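Local coordinates for protein RNA-dependent RNA Polymerase (Bombyx mori cytoplasmic polyhedrosis virus, PDB 6TZ0) that catalyses RNA-templated RNA synthesis, making plus strands in conservative transcription and probably complementary minus strands in genome replication, at residues M133-R138 against D190-F194; R138-F142 against S740-E745. Residues are numbered along the deposited sequence.

Interaction 1 (M133-R138 against D190-F194)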
loop_
_atom_site.group_PDB
_atom_site.type_symbol
_atom_site.label_atom_id
_atom_site.label_comp_id
_atom_site.label_asym_id
_atom_site.label_seq_id
_atom_site.Cartn_x
_atom_site.Cartn_y
_atom_site.Cartn_z
ATOM N N MET A 133 -12.140 -1.267 25.024
ATOM C CA MET A 133 -13.386 -1.962 25.327
ATOM C C MET A 133 -14.613 -1.214 24.807
ATOM O O MET A 133 -15.627 -1.841 24.485
ATOM C CB MET A 133 -13.460 -2.213 26.839
ATOM C CG MET A 133 -14.708 -2.929 27.334
ATOM S SD MET A 133 -14.598 -3.507 29.028
ATOM C CE MET A 133 -14.519 -1.988 29.947
ATOM N N HIS A 134 -14.527 0.102 24.639
ATOM C CA HIS A 134 -15.701 0.900 24.314
ATOM C C HIS A 134 -15.743 1.451 22.897
ATOM O O HIS A 134 -16.837 1.709 22.396
ATOM C CB HIS A 134 -15.821 2.065 25.300
ATOM C CG HIS A 134 -16.275 1.651 26.662
ATOM N ND1 HIS A 134 -15.431 1.089 27.595
ATOM C CD2 HIS A 134 -17.483 1.750 27.261
ATOM C CE1 HIS A 134 -16.108 0.835 28.698
ATOM N NE2 HIS A 134 -17.354 1.232 28.524
ATOM N N VAL A 135 -14.605 1.656 22.237
ATOM C CA VAL A 135 -14.569 2.311 20.935
ATOM C C VAL A 135 -14.235 1.331 19.815
ATOM O O VAL A 135 -14.895 1.330 18.774
ATOM C CB VAL A 135 -13.582 3.500 20.944
ATOM C CG1 VAL A 135 -13.489 4.152 19.581
ATOM C CG2 VAL A 135 -13.992 4.519 21.982
ATOM N N LYS A 136 -13.241 0.465 20.021
ATOM C CA LYS A 136 -12.794 -0.460 18.984
ATOM C C LYS A 136 -13.804 -1.552 18.661
ATOM O O LYS A 136 -13.644 -2.221 17.636
ATOM C CB LYS A 136 -11.474 -1.120 19.389
ATOM C CG LYS A 136 -10.295 -0.183 19.491
ATOM C CD LYS A 136 -9.881 0.325 18.131
ATOM C CE LYS A 136 -8.586 1.097 18.212
ATOM N NZ LYS A 136 -8.773 2.370 18.947
ATOM N N GLN A 137 -14.827 -1.754 19.487
ATOM C CA GLN A 137 -15.762 -2.836 19.228
ATOM C C GLN A 137 -16.953 -2.441 18.371
ATOM O O GLN A 137 -17.576 -3.328 17.782
ATOM C CB GLN A 137 -16.274 -3.442 20.537
ATOM C CG GLN A 137 -15.260 -4.303 21.248
ATOM C CD GLN A 137 -15.842 -4.985 22.465
ATOM O OE1 GLN A 137 -16.993 -4.754 22.823
ATOM N NE2 GLN A 137 -15.053 -5.837 23.104
ATOM N N ARG A 138 -17.305 -1.163 18.272
ATOM C CA ARG A 138 -18.447 -0.811 17.434
ATOM C C ARG A 138 -18.007 -0.792 15.972
ATOM O O ARG A 138 -17.259 0.086 15.530
ATOM C CB ARG A 138 -19.114 0.486 17.896
ATOM C CG ARG A 138 -18.292 1.749 18.004
ATOM C CD ARG A 138 -19.151 2.856 18.570
ATOM N NE ARG A 138 -20.226 3.272 17.676
ATOM C CZ ARG A 138 -20.103 4.236 16.771
ATOM N NH1 ARG A 138 -18.958 4.886 16.660
ATOM N NH2 ARG A 138 -21.127 4.564 15.998
ATOM N N ASP A 190 -19.494 8.417 19.965
ATOM C CA ASP A 190 -18.713 7.440 19.196
ATOM C C ASP A 190 -18.114 6.360 20.094
ATOM O O ASP A 190 -16.923 6.053 20.036
ATOM C CB ASP A 190 -17.633 8.123 18.351
ATOM C CG ASP A 190 -18.208 8.836 17.148
ATOM O OD1 ASP A 190 -19.233 8.361 16.619
ATOM O OD2 ASP A 190 -17.647 9.873 16.736
ATOM N N LYS A 191 -18.974 5.774 20.921
ATOM C CA LYS A 191 -18.568 4.675 21.779
ATOM C C LYS A 191 -19.795 3.860 22.150
ATOM O O LYS A 191 -20.933 4.275 21.925
ATOM C CB LYS A 191 -17.842 5.178 23.029
ATOM C CG LYS A 191 -18.684 5.993 23.979
ATOM C CD LYS A 191 -17.806 6.550 25.080
ATOM C CE LYS A 191 -17.295 5.438 25.971
ATOM N NZ LYS A 191 -16.475 5.946 27.091
ATOM N N ILE A 192 -19.542 2.681 22.703
ATOM C CA ILE A 192 -20.594 1.788 23.168
ATOM C C ILE A 192 -20.820 2.075 24.645
ATOM O O ILE A 192 -19.951 1.809 25.474
ATOM C CB ILE A 192 -20.220 0.319 22.951
ATOM C CG1 ILE A 192 -20.020 0.031 21.469
ATOM C CG2 ILE A 192 -21.281 -0.585 23.534
ATOM C CD1 ILE A 192 -19.365 -1.296 21.212
ATOM N N ILE A 193 -21.987 2.610 24.978
ATOM C CA ILE A 193 -22.335 2.856 26.372
ATOM C C ILE A 193 -22.988 1.604 26.940
ATOM O O ILE A 193 -23.954 1.082 26.371
ATOM C CB ILE A 193 -23.261 4.078 26.504
ATOM C CG1 ILE A 193 -22.549 5.371 26.089
ATOM C CG2 ILE A 193 -23.778 4.207 27.920
ATOM C CD1 ILE A 193 -22.820 5.820 24.669
ATOM N N PHE A 194 -22.451 1.107 28.050
ATOM C CA PHE A 194 -23.021 -0.037 28.750
ATOM C C PHE A 194 -24.110 0.426 29.709
ATOM O O PHE A 194 -23.934 1.415 30.424
ATOM C CB PHE A 194 -21.938 -0.788 29.521
ATOM C CG PHE A 194 -20.970 -1.521 28.648
ATOM C CD1 PHE A 194 -21.222 -2.821 28.246
ATOM C CD2 PHE A 194 -19.815 -0.900 28.209
ATOM C CE1 PHE A 194 -20.326 -3.493 27.435
ATOM C CE2 PHE A 194 -18.923 -1.560 27.397
ATOM C CZ PHE A 194 -19.177 -2.858 27.012
#
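The last carbonyls of a helix have no amide of a following turn to bond them, and a strand amide can take that place. Here the amide of Ile192 donates to His134 O (N to O 2.9 Å, N-H...O angle 161°), while Lys191 CA adds a CA-H...O contact to the same oxygen at 3.5 Å. This is a helix C-terminus docked on a beta hairpin: the end of helix 121-134, continued by a type I beta turn from Val135 to Arg138, meets strand 191-194 of the two-stranded antiparallel hairpin 183-186/191-194.

A second polar link is made by Asp190, in the loop that leads into the hairpin's second strand; in the left-handed helical region (57/51), it presents OD1 to Arg138 NH1. At 3.5 Å this salt bridge is long and weak; the firmer partner of Arg138 is Glu185, on the other hairpin strand, which pairs with NE, so the guanidinium engages both acids.

At the far end of the strand the aromatic residues meet. The edge of Phe194 points at the face of His134 in an offset edge-to-face pair, with centroids 5.0 Å apart, planes at 85° and His134 NE2 3.3 Å from Phe194 CD2. The His134 ring is further steadied by Asp130 O, which bonds ND1 one helical turn back.

Packing fills the rest. The aliphatic part of Lys191 lies along His134 (CE to CB 3.7 Å). Buried Ile192 reaches under the turn, its CD1 3.8 Å from Gln137 CB and 3.6 Å from Arg138 N.

Interaction 2 (R138-F142 against S740-E745); sequences RKSRF and SLWTRE
Two irregular segments cross obliquely and come nearest at Ser140 and Thr743, whose CA atoms are 4.5 Å apart. Lys139 (-136/86) and Ser140 (-124/139) are extended before Arg141 (-88/-40) turns; in the partner, Leu741 (-77/-3) and Trp742 (-129/-23) are bent, and Thr743 and Arg744 extended. One backbone hydrogen bond joins them, Arg141 N to Trp742 O (2.9 Å, 133°). Two CA-H...O contacts back it: Thr743 CA lies 3.3 Å from Lys139 O. Ser140 CA lies 3.4 Å from Trp742 O. This is a loop-to-loop crossing, without a sheet.

Arg141 (chi1 t, chi2 t, chi3 m) enters the concave side of the 740-743 bend, with NH2 2.7 Å from Thr743 O and NE 3.2 Å from Ser740 O. Ser740 OG and Thr743 OG1, 2.7 Å apart, are hydrogen-bonded across the bend. Arg744 CG lies over one face of the Arg141 guanidinium, and Phe142 CE2 comes 3.2 Å from Leu741 O.

Arg141 NH1 and Arg744 NH1 approach to 3.7 Å; both form salt bridges to Glu759 OE2 on helix 754-766, so a shared carboxylate offsets the repulsion between like charges.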
loop_
_atom_site.group_PDB
_atom_site.type_symbol
_atom_site.label_atom_id
_atom_site.label_comp_id
_atom_site.label_asym_id
_atom_site.label_seq_id
_atom_site.Cartn_x
_atom_site.Cartn_y
_atom_site.Cartn_z
ATOM N N ARG A 138 -17.305 -1.163 18.272
ATOM C CA ARG A 138 -18.447 -0.811 17.434
ATOM C C ARG A 138 -18.007 -0.792 15.972
ATOM O O ARG A 138 -17.259 0.086 15.530
ATOM C CB ARG A 138 -19.114 0.486 17.896
ATOM C CG ARG A 138 -18.292 1.749 18.004
ATOM C CD ARG A 138 -19.151 2.856 18.570
ATOM N NE ARG A 138 -20.226 3.272 17.676
ATOM C CZ ARG A 138 -20.103 4.236 16.771
ATOM N NH1 ARG A 138 -18.958 4.886 16.660
ATOM N NH2 ARG A 138 -21.127 4.564 15.998
ATOM N N LYS A 139 -18.434 -1.814 15.233
ATOM C CA LYS A 139 -18.090 -2.008 13.825
ATOM C C LYS A 139 -19.377 -2.397 13.114
ATOM O O LYS A 139 -19.650 -3.581 12.929
ATOM C CB LYS A 139 -17.037 -3.092 13.664
ATOM C CG LYS A 139 -15.684 -2.748 14.182
ATOM C CD LYS A 139 -14.779 -3.924 14.016
ATOM C CE LYS A 139 -13.420 -3.589 14.543
ATOM N NZ LYS A 139 -12.762 -2.565 13.685
ATOM N N SER A 140 -20.150 -1.413 12.696
ATOM C CA SER A 140 -21.425 -1.682 12.058
ATOM C C SER A 140 -21.455 -1.019 10.694
ATOM O O SER A 140 -20.983 0.110 10.530
ATOM C CB SER A 140 -22.578 -1.197 12.917
ATOM O OG SER A 140 -22.556 0.209 13.040
ATOM N N ARG A 141 -22.008 -1.726 9.717
ATOM C CA ARG A 141 -21.946 -1.241 8.350
ATOM C C ARG A 141 -23.105 -0.320 7.993
ATOM O O ARG A 141 -22.897 0.692 7.317
ATOM C CB ARG A 141 -21.883 -2.424 7.383
ATOM C CG ARG A 141 -21.632 -2.014 5.942
ATOM C CD ARG A 141 -21.456 -3.205 5.041
ATOM N NE ARG A 141 -20.218 -3.926 5.296
ATOM C CZ ARG A 141 -19.059 -3.646 4.715
ATOM N NH1 ARG A 141 -18.969 -2.668 3.831
ATOM N NH2 ARG A 141 -17.988 -4.360 5.010
ATOM N N PHE A 142 -24.320 -0.618 8.445
ATOM C CA PHE A 142 -25.478 0.099 7.935
ATOM C C PHE A 142 -26.218 0.899 8.995
ATOM O O PHE A 142 -26.608 2.043 8.739
ATOM C CB PHE A 142 -26.440 -0.881 7.259
ATOM C CG PHE A 142 -25.853 -1.568 6.072
ATOM C CD1 PHE A 142 -25.596 -0.865 4.909
ATOM C CD2 PHE A 142 -25.583 -2.921 6.102
ATOM C CE1 PHE A 142 -25.066 -1.494 3.807
ATOM C CE2 PHE A 142 -25.058 -3.554 5.000
ATOM C CZ PHE A 142 -24.801 -2.838 3.853
ATOM N N SER A 740 -18.165 -9.559 4.747
ATOM C CA SER A 740 -18.939 -9.211 5.928
ATOM C C SER A 740 -20.023 -8.229 5.523
ATOM O O SER A 740 -19.730 -7.091 5.148
ATOM C CB SER A 740 -18.052 -8.612 7.010
ATOM O OG SER A 740 -18.805 -8.352 8.178
ATOM N N LEU A 741 -21.270 -8.666 5.614
ATOM C CA LEU A 741 -22.399 -7.791 5.351
ATOM C C LEU A 741 -22.698 -6.846 6.503
ATOM O O LEU A 741 -23.601 -6.016 6.374
ATOM C CB LEU A 741 -23.646 -8.625 5.051
ATOM C CG LEU A 741 -23.660 -9.516 3.815
ATOM C CD1 LEU A 741 -24.929 -10.343 3.782
ATOM C CD2 LEU A 741 -23.540 -8.684 2.562
ATOM N N TRP A 742 -21.981 -6.942 7.623
ATOM C CA TRP A 742 -22.419 -6.297 8.850
ATOM C C TRP A 742 -21.365 -5.438 9.534
ATOM O O TRP A 742 -21.743 -4.546 10.302
ATOM C CB TRP A 742 -22.925 -7.354 9.844
ATOM C CG TRP A 742 -23.954 -8.266 9.229
ATOM C CD1 TRP A 742 -23.779 -9.577 8.881
ATOM C CD2 TRP A 742 -25.268 -7.910 8.802
ATOM N NE1 TRP A 742 -24.926 -10.069 8.307
ATOM C CE2 TRP A 742 -25.854 -9.063 8.247
ATOM C CE3 TRP A 742 -26.014 -6.735 8.860
ATOM C CZ2 TRP A 742 -27.146 -9.067 7.746
ATOM C CZ3 TRP A 742 -27.297 -6.741 8.364
ATOM C CH2 TRP A 742 -27.852 -7.900 7.817
ATOM N N THR A 743 -20.076 -5.661 9.298
ATOM C CA THR A 743 -19.022 -4.894 9.947
ATOM C C THR A 743 -18.240 -4.089 8.914
ATOM O O THR A 743 -18.379 -4.289 7.709
ATOM C CB THR A 743 -18.081 -5.811 10.737
ATOM O OG1 THR A 743 -17.425 -6.707 9.838
ATOM C CG2 THR A 743 -18.855 -6.627 11.749
ATOM N N ARG A 744 -17.413 -3.163 9.405
ATOM C CA ARG A 744 -16.590 -2.316 8.548
ATOM C C ARG A 744 -15.169 -2.225 9.078
ATOM O O ARG A 744 -14.842 -2.721 10.158
ATOM C CB ARG A 744 -17.134 -0.893 8.428
ATOM C CG ARG A 744 -18.391 -0.776 7.651
ATOM C CD ARG A 744 -18.831 0.662 7.562
ATOM N NE ARG A 744 -17.907 1.457 6.766
ATOM C CZ ARG A 744 -17.985 1.578 5.446
ATOM N NH1 ARG A 744 -18.946 0.957 4.781
ATOM N NH2 ARG A 744 -17.105 2.321 4.791
ATOM N N GLU A 745 -14.318 -1.573 8.283
ATOM C CA GLU A 745 -12.980 -1.223 8.741
ATOM C C GLU A 745 -13.005 0.052 9.568
ATOM O O GLU A 745 -12.354 0.136 10.615
ATOM C CB GLU A 745 -12.037 -1.075 7.547
ATOM C CG GLU A 745 -10.618 -0.689 7.926
ATOM C CD GLU A 745 -9.681 -0.627 6.741
ATOM O OE1 GLU A 745 -10.138 -0.865 5.603
ATOM O OE2 GLU A 745 -8.482 -0.342 6.950
#

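How the interactions relate
A single connection can serve two distant parts of a large polymerase. Arg138 belongs to both segments: it ends the turn that packs on the hairpin in interaction 1 and leads into the loop that crosses 740-745 in interaction 2, though its side chain makes no contact with 740-745 and forms its ion pairs with Glu185 and Asp190. The contact centres are 14 Å apart, so loop 135-144 ties hairpin 183-194 to segment 740-745, nearly 600 residues beyond the loop itself. Both lie near residues seen to bind ATP, absent here: side chains of Ile192 and Tyr184, and of Phe194 and Asn195, are about 6 Å apart; that of Phe142 is about 8 Å from Arg147 and about 11 Å from Arg791.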